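Local coordinates for iron binding protein FbpA (Mannheimia haemolytica, PDB 1Q35) that binds ferric iron and probably delivers it from the periplasm for uptake, as a member of the bacterial solute-binding protein 1 family, at residues 106-112 and 185-191. Numbering follows the deposited sequence.
Sequences YTSKDRV and IKEGICD
A single arginine can tie a helix's C-terminal end (178-187) to a strand's (96-108), here in a probable type 2 periplasmic binding fold. The chain turns after Ser108 (chi1 t), closed by Val112 N to Ser108 O (3.1 Å) and an ST motif, Ser108 OG accepting Arg111 N (2.9 Å). The helix stops in a Schellman motif at Gly188 (phi 96°). Arg111 (chi1, chi3 m) reaches back: NE salt-bridges Asp191 OD1 (2.8 Å), NH2 donates to Ile185 O (2.8 Å) and Cys190 O (2.9 Å), and Gly188 CA covers one guanidinium face. Asp191 (chi1 m) receives Ser108 N at its O (2.9 Å; CA-CA 4.9 Å). Ile185 (m, t) lays CG2 on Ser108 CA (3.5 Å) and CD1 on Tyr106 CB (3.9 Å). Tyr106 (chi1 m) sends its ring away, OH bonding Asn196 O, about 5 Å from the side chain of Tyr199, an Fe(3+) ligand, metal-free here. Cys190 is disulfide-bonded to Cys134; strand 96-108 runs antiparallel to strands 192-196 and 216-219, helix 178-187 packing against Tyr106.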
# COMPACT_ATOMS: atom_id res chain seq x y z
N TYR A 106 -2.21 -4.71 -14.04
CA TYR A 106 -3.48 -5.17 -14.61
C TYR A 106 -3.41 -5.05 -16.12
O TYR A 106 -2.87 -4.09 -16.64
CB TYR A 106 -4.64 -4.34 -14.05
CG TYR A 106 -4.83 -4.53 -12.57
CD1 TYR A 106 -4.53 -3.52 -11.66
CD2 TYR A 106 -5.29 -5.73 -12.08
CE1 TYR A 106 -4.70 -3.72 -10.29
CE2 TYR A 106 -5.46 -5.94 -10.71
CZ TYR A 106 -5.16 -4.94 -9.83
OH TYR A 106 -5.34 -5.19 -8.49
N THR A 107 -3.95 -6.05 -16.82
CA THR A 107 -4.00 -6.00 -18.28
C THR A 107 -5.40 -6.23 -18.80
O THR A 107 -6.23 -6.85 -18.14
CB THR A 107 -3.07 -7.05 -18.91
OG1 THR A 107 -3.37 -8.34 -18.37
CG2 THR A 107 -1.60 -6.77 -18.57
N SER A 108 -5.66 -5.72 -19.99
CA SER A 108 -6.93 -5.97 -20.66
C SER A 108 -7.07 -7.46 -20.95
O SER A 108 -6.20 -8.05 -21.58
CB SER A 108 -6.98 -5.19 -21.98
OG SER A 108 -8.09 -5.60 -22.76
N LYS A 109 -8.16 -8.06 -20.50
CA LYS A 109 -8.45 -9.45 -20.82
C LYS A 109 -8.46 -9.67 -22.34
O LYS A 109 -7.82 -10.60 -22.83
CB LYS A 109 -9.80 -9.85 -20.21
CG LYS A 109 -10.20 -11.30 -20.44
CD LYS A 109 -11.60 -11.60 -19.91
CE LYS A 109 -12.01 -13.03 -20.20
NZ LYS A 109 -13.46 -13.27 -20.00
N ASP A 110 -9.17 -8.80 -23.06
CA ASP A 110 -9.39 -8.95 -24.50
C ASP A 110 -8.20 -8.53 -25.34
O ASP A 110 -7.90 -9.15 -26.36
CB ASP A 110 -10.63 -8.15 -24.94
CG ASP A 110 -11.92 -8.71 -24.38
OD1 ASP A 110 -12.89 -7.94 -24.24
OD2 ASP A 110 -12.06 -9.91 -24.07
N ARG A 111 -7.52 -7.46 -24.93
CA ARG A 111 -6.54 -6.80 -25.79
C ARG A 111 -5.08 -7.10 -25.45
O ARG A 111 -4.18 -6.71 -26.19
CB ARG A 111 -6.79 -5.29 -25.81
CG ARG A 111 -8.18 -4.90 -26.30
CD ARG A 111 -8.42 -3.41 -26.37
NE ARG A 111 -8.18 -2.79 -25.07
CZ ARG A 111 -9.05 -2.78 -24.06
NH1 ARG A 111 -10.26 -3.31 -24.18
NH2 ARG A 111 -8.70 -2.21 -22.91
N VAL A 112 -4.85 -7.80 -24.34
CA VAL A 112 -3.50 -8.21 -23.93
C VAL A 112 -3.45 -9.68 -23.50
O VAL A 112 -2.59 -10.43 -23.95
CB VAL A 112 -2.97 -7.34 -22.75
CG1 VAL A 112 -1.57 -7.81 -22.30
CG2 VAL A 112 -2.93 -5.89 -23.14
N ILE A 185 -9.31 0.42 -18.32
CA ILE A 185 -9.07 -0.80 -19.09
C ILE A 185 -10.39 -1.34 -19.63
O ILE A 185 -10.52 -1.68 -20.81
CB ILE A 185 -8.33 -1.87 -18.25
CG1 ILE A 185 -6.89 -1.42 -17.94
CG2 ILE A 185 -8.34 -3.21 -18.99
CD1 ILE A 185 -6.14 -2.34 -16.98
N LYS A 186 -11.39 -1.43 -18.76
CA LYS A 186 -12.70 -1.92 -19.18
C LYS A 186 -13.26 -1.09 -20.34
O LYS A 186 -13.80 -1.65 -21.30
CB LYS A 186 -13.67 -1.92 -17.99
CG LYS A 186 -15.07 -2.41 -18.32
CD LYS A 186 -16.08 -1.30 -18.23
CE LYS A 186 -17.50 -1.83 -18.28
NZ LYS A 186 -18.46 -0.77 -18.67
N GLU A 187 -13.12 0.23 -20.26
CA GLU A 187 -13.66 1.14 -21.27
C GLU A 187 -12.85 1.17 -22.57
O GLU A 187 -13.31 1.70 -23.58
CB GLU A 187 -13.80 2.54 -20.70
CG GLU A 187 -14.87 2.64 -19.62
CD GLU A 187 -14.96 4.02 -18.98
OE1 GLU A 187 -15.79 4.18 -18.07
OE2 GLU A 187 -14.21 4.93 -19.39
N GLY A 188 -11.65 0.61 -22.56
CA GLY A 188 -10.81 0.53 -23.75
C GLY A 188 -9.78 1.64 -23.88
O GLY A 188 -9.06 1.68 -24.87
N ILE A 189 -9.69 2.51 -22.88
CA ILE A 189 -8.76 3.64 -22.91
C ILE A 189 -7.31 3.19 -22.78
O ILE A 189 -6.41 3.77 -23.38
CB ILE A 189 -9.10 4.63 -21.76
CG1 ILE A 189 -10.47 5.29 -22.00
CG2 ILE A 189 -8.01 5.68 -21.60
CD1 ILE A 189 -10.57 6.12 -23.26
N CYS A 190 -7.09 2.16 -21.99
CA CYS A 190 -5.74 1.61 -21.88
C CYS A 190 -5.79 0.11 -21.71
O CYS A 190 -6.85 -0.49 -21.50
CB CYS A 190 -4.98 2.27 -20.74
SG CYS A 190 -5.97 2.54 -19.28
N ASP A 191 -4.61 -0.49 -21.83
CA ASP A 191 -4.45 -1.93 -21.86
C ASP A 191 -3.62 -2.47 -20.69
O ASP A 191 -3.66 -3.67 -20.44
CB ASP A 191 -3.75 -2.34 -23.16
CG ASP A 191 -4.60 -2.09 -24.39
OD1 ASP A 191 -5.77 -1.69 -24.26
OD2 ASP A 191 -4.14 -2.28 -25.53
O HOH W 1 -12.45 -3.93 -22.33
O HOH W 2 -2.67 -4.34 -26.38